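Side-chain contacts in enoyl-CoA hydratase/isomerase family protein (Ruegeria pomeroyi, PDB 3L3S), which probably acts as a hydro-lyase of the crotonase superfamily, consistent with a part in fatty acid metabolism: residues Leu217-Leu220 with Asn221-Glu225; Leu228-Ala231 with Tyr232-Ala235; Val238-Glu241 with His242-Pro246. All coordinates share one frame; numbering follows the deposited sequence.

Contact 1 (Leu217-Leu220 with Asn221-Glu225); sequences LETL and NRHLE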
loop_
_atom_site.group_PDB
_atom_site.type_symbol
_atom_site.label_atom_id
_atom_site.label_comp_id
_atom_site.label_asym_id
_atom_site.label_seq_id
_atom_site.Cartn_x
_atom_site.Cartn_y
_atom_site.Cartn_z
ATOM N N LEU B 217 15.340 7.560 -9.763
ATOM C CA LEU B 217 14.403 6.459 -9.983
ATOM C C LEU B 217 14.957 5.176 -9.384
ATOM O O LEU B 217 14.225 4.425 -8.740
ATOM C CB LEU B 217 14.157 6.228 -11.478
ATOM C CG LEU B 217 12.720 6.047 -11.999
ATOM C CD1 LEU B 217 12.807 5.571 -13.420
ATOM C CD2 LEU B 217 11.850 5.073 -11.191
ATOM N N GLU B 218 16.253 4.949 -9.587
ATOM C CA GLU B 218 16.942 3.763 -9.085
ATOM C C GLU B 218 16.902 3.712 -7.563
ATOM O O GLU B 218 16.542 2.684 -6.985
ATOM C CB GLU B 218 18.382 3.731 -9.592
ATOM C CG GLU B 218 19.109 2.419 -9.373
ATOM C CD GLU B 218 20.306 2.268 -10.285
ATOM O OE1 GLU B 218 21.172 3.174 -10.295
ATOM O OE2 GLU B 218 20.366 1.251 -11.009
ATOM N N THR B 219 17.159 4.859 -6.940
ATOM C CA THR B 219 17.153 4.997 -5.484
ATOM C C THR B 219 15.742 4.766 -4.918
ATOM O O THR B 219 15.603 4.095 -3.893
ATOM C CB THR B 219 17.699 6.384 -5.080
ATOM O OG1 THR B 219 19.026 6.531 -5.598
ATOM C CG2 THR B 219 17.746 6.558 -3.582
ATOM N N LEU B 220 14.716 5.247 -5.635
ATOM C CA LEU B 220 13.307 5.094 -5.230
ATOM C C LEU B 220 12.885 3.624 -5.166
ATOM O O LEU B 220 12.282 3.192 -4.183
ATOM C CB LEU B 220 12.376 5.899 -6.157
ATOM C CG LEU B 220 10.837 5.783 -6.134
ATOM C CD1 LEU B 220 10.239 6.098 -4.750
ATOM C CD2 LEU B 220 10.253 6.710 -7.196
ATOM N N ASN B 221 13.262 2.866 -6.195
ATOM C CA ASN B 221 12.958 1.442 -6.298
ATOM C C ASN B 221 13.653 0.640 -5.206
ATOM O O ASN B 221 13.037 -0.233 -4.584
ATOM C CB ASN B 221 13.366 0.898 -7.675
ATOM C CG ASN B 221 12.498 1.432 -8.798
ATOM O OD1 ASN B 221 11.297 1.680 -8.615
ATOM N ND2 ASN B 221 13.100 1.619 -9.972
ATOM N N ARG B 222 14.917 0.977 -4.954
ATOM C CA ARG B 222 15.722 0.312 -3.941
ATOM C C ARG B 222 15.254 0.545 -2.506
ATOM O O ARG B 222 15.184 -0.403 -1.719
ATOM C CB ARG B 222 17.184 0.722 -4.078
ATOM C CG ARG B 222 17.894 0.101 -5.262
ATOM C CD ARG B 222 19.302 0.652 -5.421
ATOM N NE ARG B 222 20.137 -0.231 -6.242
ATOM C CZ ARG B 222 21.230 0.146 -6.904
ATOM N NH1 ARG B 222 21.653 1.407 -6.866
ATOM N NH2 ARG B 222 21.931 -0.755 -7.574
ATOM N N HIS B 223 14.847 1.776 -2.190
ATOM C CA HIS B 223 14.430 2.083 -0.831
ATOM C C HIS B 223 13.034 1.620 -0.406
ATOM O O HIS B 223 12.732 1.539 0.794
ATOM C CB HIS B 223 14.755 3.543 -0.456
ATOM C CG HIS B 223 13.779 4.562 -0.950
ATOM N ND1 HIS B 223 12.420 4.459 -0.751
ATOM C CD2 HIS B 223 13.975 5.732 -1.599
ATOM C CE1 HIS B 223 11.821 5.519 -1.257
ATOM N NE2 HIS B 223 12.742 6.308 -1.778
ATOM N N LEU B 224 12.211 1.265 -1.397
ATOM C CA LEU B 224 10.854 0.776 -1.159
ATOM C C LEU B 224 10.858 -0.639 -0.564
ATOM O O LEU B 224 9.842 -1.107 -0.044
ATOM C CB LEU B 224 10.037 0.829 -2.456
ATOM C CG LEU B 224 9.329 2.162 -2.766
ATOM C CD1 LEU B 224 8.995 2.243 -4.239
ATOM C CD2 LEU B 224 8.072 2.325 -1.912
ATOM N N GLU B 225 12.034 -1.275 -0.593
ATOM C CA GLU B 225 12.242 -2.627 -0.069
ATOM C C GLU B 225 13.123 -2.591 1.168
ATOM O O GLU B 225 13.608 -3.628 1.636
ATOM C CB GLU B 225 12.888 -3.520 -1.130
ATOM C CG GLU B 225 12.065 -3.693 -2.396
ATOM C CD GLU B 225 12.715 -4.595 -3.418
ATOM O OE1 GLU B 225 13.924 -4.889 -3.297
ATOM O OE2 GLU B 225 12.006 -5.036 -4.341
#

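Contact 2 (Leu228-Ala231 with Tyr232-Ala235); sequences LEQA and YALA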
loop_
_atom_site.group_PDB
_atom_site.type_symbol
_atom_site.label_atom_id
_atom_site.label_comp_id
_atom_site.label_asym_id
_atom_site.label_seq_id
_atom_site.Cartn_x
_atom_site.Cartn_y
_atom_site.Cartn_z
ATOM N N LEU B 228 12.461 2.322 6.851
ATOM C CA LEU B 228 12.660 3.786 6.844
ATOM C C LEU B 228 14.066 4.318 7.141
ATOM O O LEU B 228 14.545 5.227 6.453
ATOM C CB LEU B 228 11.678 4.483 7.796
ATOM C CG LEU B 228 10.517 5.355 7.299
ATOM C CD1 LEU B 228 10.065 6.217 8.450
ATOM C CD2 LEU B 228 10.910 6.258 6.143
ATOM N N GLU B 229 14.718 3.716 8.138
ATOM C CA GLU B 229 16.058 4.094 8.588
ATOM C C GLU B 229 17.138 3.885 7.520
ATOM O O GLU B 229 17.899 4.806 7.201
ATOM C CB GLU B 229 16.397 3.317 9.856
ATOM C CG GLU B 229 17.060 4.144 10.934
ATOM C CD GLU B 229 18.437 3.624 11.297
ATOM O OE1 GLU B 229 18.514 2.625 12.048
ATOM O OE2 GLU B 229 19.437 4.215 10.824
ATOM N N GLN B 230 17.140 2.698 6.918
ATOM C CA GLN B 230 18.098 2.345 5.869
ATOM C C GLN B 230 17.784 3.056 4.546
ATOM O O GLN B 230 18.677 3.288 3.722
ATOM C CB GLN B 230 18.134 0.819 5.665
ATOM C CG GLN B 230 18.695 0.015 6.858
ATOM C CD GLN B 230 20.226 -0.108 6.874
ATOM O OE1 GLN B 230 20.767 -1.128 7.297
ATOM N NE2 GLN B 230 20.923 0.935 6.423
ATOM N N ALA B 231 16.510 3.419 4.376
ATOM C CA ALA B 231 16.022 4.114 3.192
ATOM C C ALA B 231 16.613 5.519 3.131
ATOM O O ALA B 231 17.066 5.955 2.072
ATOM C CB ALA B 231 14.517 4.175 3.211
ATOM N N TYR B 232 16.659 6.185 4.290
ATOM C CA TYR B 232 17.230 7.518 4.415
ATOM C C TYR B 232 18.763 7.476 4.321
ATOM O O TYR B 232 19.373 8.414 3.817
ATOM C CB TYR B 232 16.775 8.198 5.712
ATOM C CG TYR B 232 15.451 8.920 5.596
ATOM C CD1 TYR B 232 15.277 9.973 4.664
ATOM C CD2 TYR B 232 14.355 8.563 6.405
ATOM C CE1 TYR B 232 14.038 10.651 4.536
ATOM C CE2 TYR B 232 13.103 9.239 6.289
ATOM C CZ TYR B 232 12.955 10.278 5.349
ATOM O OH TYR B 232 11.736 10.919 5.203
ATOM N N ALA B 233 19.369 6.365 4.738
ATOM C CA ALA B 233 20.828 6.193 4.667
ATOM C C ALA B 233 21.267 6.099 3.204
ATOM O O ALA B 233 22.323 6.619 2.830
ATOM C CB ALA B 233 21.258 4.949 5.413
ATOM N N LEU B 234 20.426 5.470 2.383
ATOM C CA LEU B 234 20.705 5.328 0.963
ATOM C C LEU B 234 20.395 6.622 0.229
ATOM O O LEU B 234 21.250 7.174 -0.473
ATOM C CB LEU B 234 19.879 4.194 0.362
ATOM C CG LEU B 234 20.071 3.928 -1.135
ATOM C CD1 LEU B 234 21.341 3.150 -1.378
ATOM C CD2 LEU B 234 18.880 3.163 -1.675
ATOM N N ALA B 235 19.187 7.120 0.475
ATOM C CA ALA B 235 18.664 8.312 -0.165
ATOM C C ALA B 235 19.362 9.657 0.055
ATOM O O ALA B 235 19.504 10.419 -0.902
ATOM C CB ALA B 235 17.188 8.433 0.126
#

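Contact 3 (Val238-Glu241 with His242-Pro246); sequences VMVE and HFMDP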
loop_
_atom_site.group_PDB
_atom_site.type_symbol
_atom_site.label_atom_id
_atom_site.label_comp_id
_atom_site.label_asym_id
_atom_site.label_seq_id
_atom_site.Cartn_x
_atom_site.Cartn_y
_atom_site.Cartn_z
ATOM N N VAL B 238 22.397 10.528 -2.116
ATOM C CA VAL B 238 21.872 10.611 -3.481
ATOM C C VAL B 238 21.234 11.993 -3.698
ATOM O O VAL B 238 21.354 12.562 -4.790
ATOM C CB VAL B 238 20.889 9.443 -3.783
ATOM C CG1 VAL B 238 20.261 9.579 -5.153
ATOM C CG2 VAL B 238 21.614 8.113 -3.714
HETATM N N MSE B 239 20.665 12.562 -2.626
HETATM C CA MSE B 239 20.032 13.890 -2.658
HETATM C C MSE B 239 21.092 14.992 -2.766
HETATM O O MSE B 239 20.884 15.991 -3.453
HETATM C CB MSE B 239 19.156 14.105 -1.421
HETATM C CG MSE B 239 18.336 15.388 -1.416
HETATM SE SE MSE B 239 17.055 15.561 -2.894
HETATM C CE MSE B 239 16.022 17.047 -2.151
ATOM N N VAL B 240 22.232 14.776 -2.103
ATOM C CA VAL B 240 23.379 15.701 -2.120
ATOM C C VAL B 240 23.924 15.772 -3.550
ATOM O O VAL B 240 24.075 16.851 -4.097
ATOM C CB VAL B 240 24.485 15.229 -1.125
ATOM C CG1 VAL B 240 25.793 16.010 -1.292
ATOM C CG2 VAL B 240 23.978 15.347 0.296
ATOM N N GLU B 241 24.084 14.603 -4.170
ATOM C CA GLU B 241 24.573 14.459 -5.539
ATOM C C GLU B 241 23.704 15.214 -6.567
ATOM O O GLU B 241 24.242 15.766 -7.520
ATOM C CB GLU B 241 24.663 12.968 -5.879
ATOM C CG GLU B 241 25.225 12.624 -7.252
ATOM C CD GLU B 241 24.455 11.487 -7.909
ATOM O OE1 GLU B 241 24.922 10.326 -7.810
ATOM O OE2 GLU B 241 23.377 11.759 -8.506
ATOM N N HIS B 242 22.387 15.284 -6.330
ATOM C CA HIS B 242 21.440 15.986 -7.221
ATOM C C HIS B 242 21.687 17.486 -7.181
ATOM O O HIS B 242 21.539 18.183 -8.188
ATOM C CB HIS B 242 19.977 15.763 -6.798
ATOM C CG HIS B 242 19.509 14.346 -6.886
ATOM N ND1 HIS B 242 20.115 13.397 -7.684
ATOM C CD2 HIS B 242 18.489 13.714 -6.262
ATOM C CE1 HIS B 242 19.488 12.243 -7.544
ATOM N NE2 HIS B 242 18.498 12.408 -6.687
ATOM N N PHE B 243 22.009 17.976 -5.984
ATOM C CA PHE B 243 22.283 19.389 -5.767
ATOM C C PHE B 243 23.703 19.783 -6.177
ATOM O O PHE B 243 24.018 20.967 -6.270
ATOM C CB PHE B 243 21.958 19.784 -4.321
ATOM C CG PHE B 243 20.513 20.151 -4.106
ATOM C CD1 PHE B 243 20.136 21.497 -3.934
ATOM C CD2 PHE B 243 19.504 19.158 -4.126
ATOM C CE1 PHE B 243 18.758 21.863 -3.791
ATOM C CE2 PHE B 243 18.132 19.498 -3.988
ATOM C CZ PHE B 243 17.758 20.854 -3.819
HETATM N N MSE B 244 24.544 18.791 -6.457
HETATM C CA MSE B 244 25.917 19.040 -6.891
HETATM C C MSE B 244 26.078 18.854 -8.398
HETATM O O MSE B 244 27.126 19.181 -8.967
HETATM C CB MSE B 244 26.897 18.150 -6.110
HETATM C CG MSE B 244 26.905 18.427 -4.609
HETATM SE SE MSE B 244 27.379 20.268 -4.206
HETATM C CE MSE B 244 25.734 21.046 -3.632
ATOM N N ASP B 245 25.001 18.387 -9.037
ATOM C CA ASP B 245 24.943 18.137 -10.480
ATOM C C ASP B 245 25.069 19.457 -11.261
ATOM O O ASP B 245 24.446 20.458 -10.886
ATOM C CB ASP B 245 23.610 17.450 -10.826
ATOM C CG ASP B 245 23.639 16.737 -12.173
ATOM O OD1 ASP B 245 23.449 17.400 -13.212
ATOM O OD2 ASP B 245 23.838 15.505 -12.184
ATOM N N PRO B 246 25.921 19.492 -12.317
ATOM C CA PRO B 246 26.092 20.718 -13.116
ATOM C C PRO B 246 24.844 21.135 -13.914
ATOM O O PRO B 246 24.687 22.307 -14.259
ATOM C CB PRO B 246 27.267 20.370 -14.031
ATOM C CG PRO B 246 27.200 18.869 -14.152
ATOM C CD PRO B 246 26.905 18.469 -12.735
#

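Contact 1 (Leu217-Leu220 with Asn221-Glu225)
Glu218 and Arg222 lie side by side and point the same way, one turn apart on the last part of helix 210-223, one of the C-terminal helices of this crotonase-fold subunit. Glu218 runs out extended, its CG turned opposite the backbone N (chi1 -168°), while the Arg222 chain, also extended as far as NE, leaves from the next turn and brings its guanidinium over the glutamate. The carboxylate and guanidinium planes are 17° apart and stacked, and Glu218 CG sits above one guanidinium face, off toward its rim, 3.7 Å from Arg222 NH1. The salt bridge is therefore a long one: Glu218 OE1 stands 3.9 Å from Arg222 NH1 and well out of the guanidinium plane, so charge rather than a directed N-H holds the pair. Arg215, a turn earlier, offers the same carboxylate a second, weak ion pair.

The His223 ring lies over the backbone of the preceding turn. Its CG stands between backbone N and carbonyl carbon (chi1 81°), which folds the ring back so that Leu220 O comes over the centre of one face, 3.6 Å above the plane. Leu220 CA makes a CH-pi contact 4.0 Å from the ring centroid, and the two side chains cross obliquely, Leu220 CD1 packing 3.9 Å from His223 CE1. Replacing His223 by alanine removes the ring and is likely to leave Leu220 CA and CD1 without their neighbour and the partner of His223 ND1 without its hydrogen bond. Along the backbone, the bonds run i to i+4, from Asn221 N to Leu217 O through His223 N to Thr219 O; the next, from Leu224 N to Leu220 O, is weak, stretched to 3.4 Å. Beyond it the leucines meet through methyls, Leu220 CD1 lying 4.1 Å from Leu224 CD1.

Contact 2 (Leu228-Ala231 with Tyr232-Ala235)
Leu228 and Tyr232 stand one turn apart at the start of helix 228-244, the last helix of this crotonase-fold chain, their side chains side by side and pointing the same way. The four backbone N-H groups of Tyr232-Ala235 are all taken up by carbonyls of the preceding turn. Tyr232 N donates to Leu228 O at 3.2 Å, and Ala233 N to Glu229 O at 3.3 Å with a more bent N-H...O angle of 141°. Leu234 N follows onto Gln230 O at 3.1 Å. Straightest of the four is the bond from Ala235 N to Ala231 O, 2.9 Å long at 162°.

The donors of the first turn must look elsewhere, and Leu228 N finds its acceptor in Glu225 OE2 of the second subunit, so a carboxylate across the interface serves the start of the helix. Tyr232 OH is likewise satisfied there, by a hydrogen bond with Gln121 NE2 of the second subunit. Within the turn the ring meets Leu228 through CD2 and through the carbonyl O, which lies 3.3 Å from Tyr232 CD2, obliquely to the ring. On the exposed side Gln230 bends at chi2 (-85°), which brings its NE2 to 4.2 Å from Ala233 CB. The apolar touch beside the buried ring is closer, Leu228 CD2 resting 3.7 Å from Tyr232 CE2.

Contact 3 (Val238-Glu241 with His242-Pro246)
His242 packs onto the turn before it near the C-terminal end of helix 228-244, the closing helix of the crotonase-fold chain, and forms the dense part of the contact. Val238 O lies over the centre of one face of the imidazole, only 3.1 Å above its plane, while also accepting from His242 N. Val238 CG1, anti to its backbone N (chi1 176°), reaches the CE1-NE2 end of the ring on the same side as Val238 O, 3.7 Å from His242 CE1. Met239, a selenomethionine, meets the same imidazole at its edge: its SE is 5.2 Å from the ring centroid, the two side chains crossing at about a right angle. Thr149 of the second subunit satisfies His242 NE2.

Toward the helix end the backbone bonds weaken. Phe243 N makes two weak bonds, to Met239 O and Val240 O, and Met244 N one to Glu241 O. On the partly exposed flank Glu241 OE2 approaches His242 ND1 to 3.7 Å, carboxylate and ring turned 69° apart. Asp245 OD1 is hydrogen-bonded to Asn209 ND2 and Gly247 N. Val240 CG1 and Met244 CG touch more loosely, at 4.3 Å, Val240 also packing on Phe90 of the second subunit. Phe243 still packs well, edge-to-face with that Phe90 and alongside Met239 in a Met-aromatic contact, Met239 CE touching Phe243 CE2 at 3.7 Å.

Following the chain from the N terminus, contact 1 comes first, on the last turns of helix 210-223; contact 2 opens helix 228-244 and contact 3 lies toward its C-terminal end. Each joins consecutive turns and closes no long loop, and the three run in series, none nested or crossed. The short connection between the helices turns the chain back, so that contacts 1 and 2, with centres about 10 Å apart, pack directly: His223 lies against Ala231, and Arg222 against Leu234. Thr219 bridges further, touching Leu234 as well as Val238 of contact 3. All three also meet the second subunit, tying this C-terminal helical pair into the trimer.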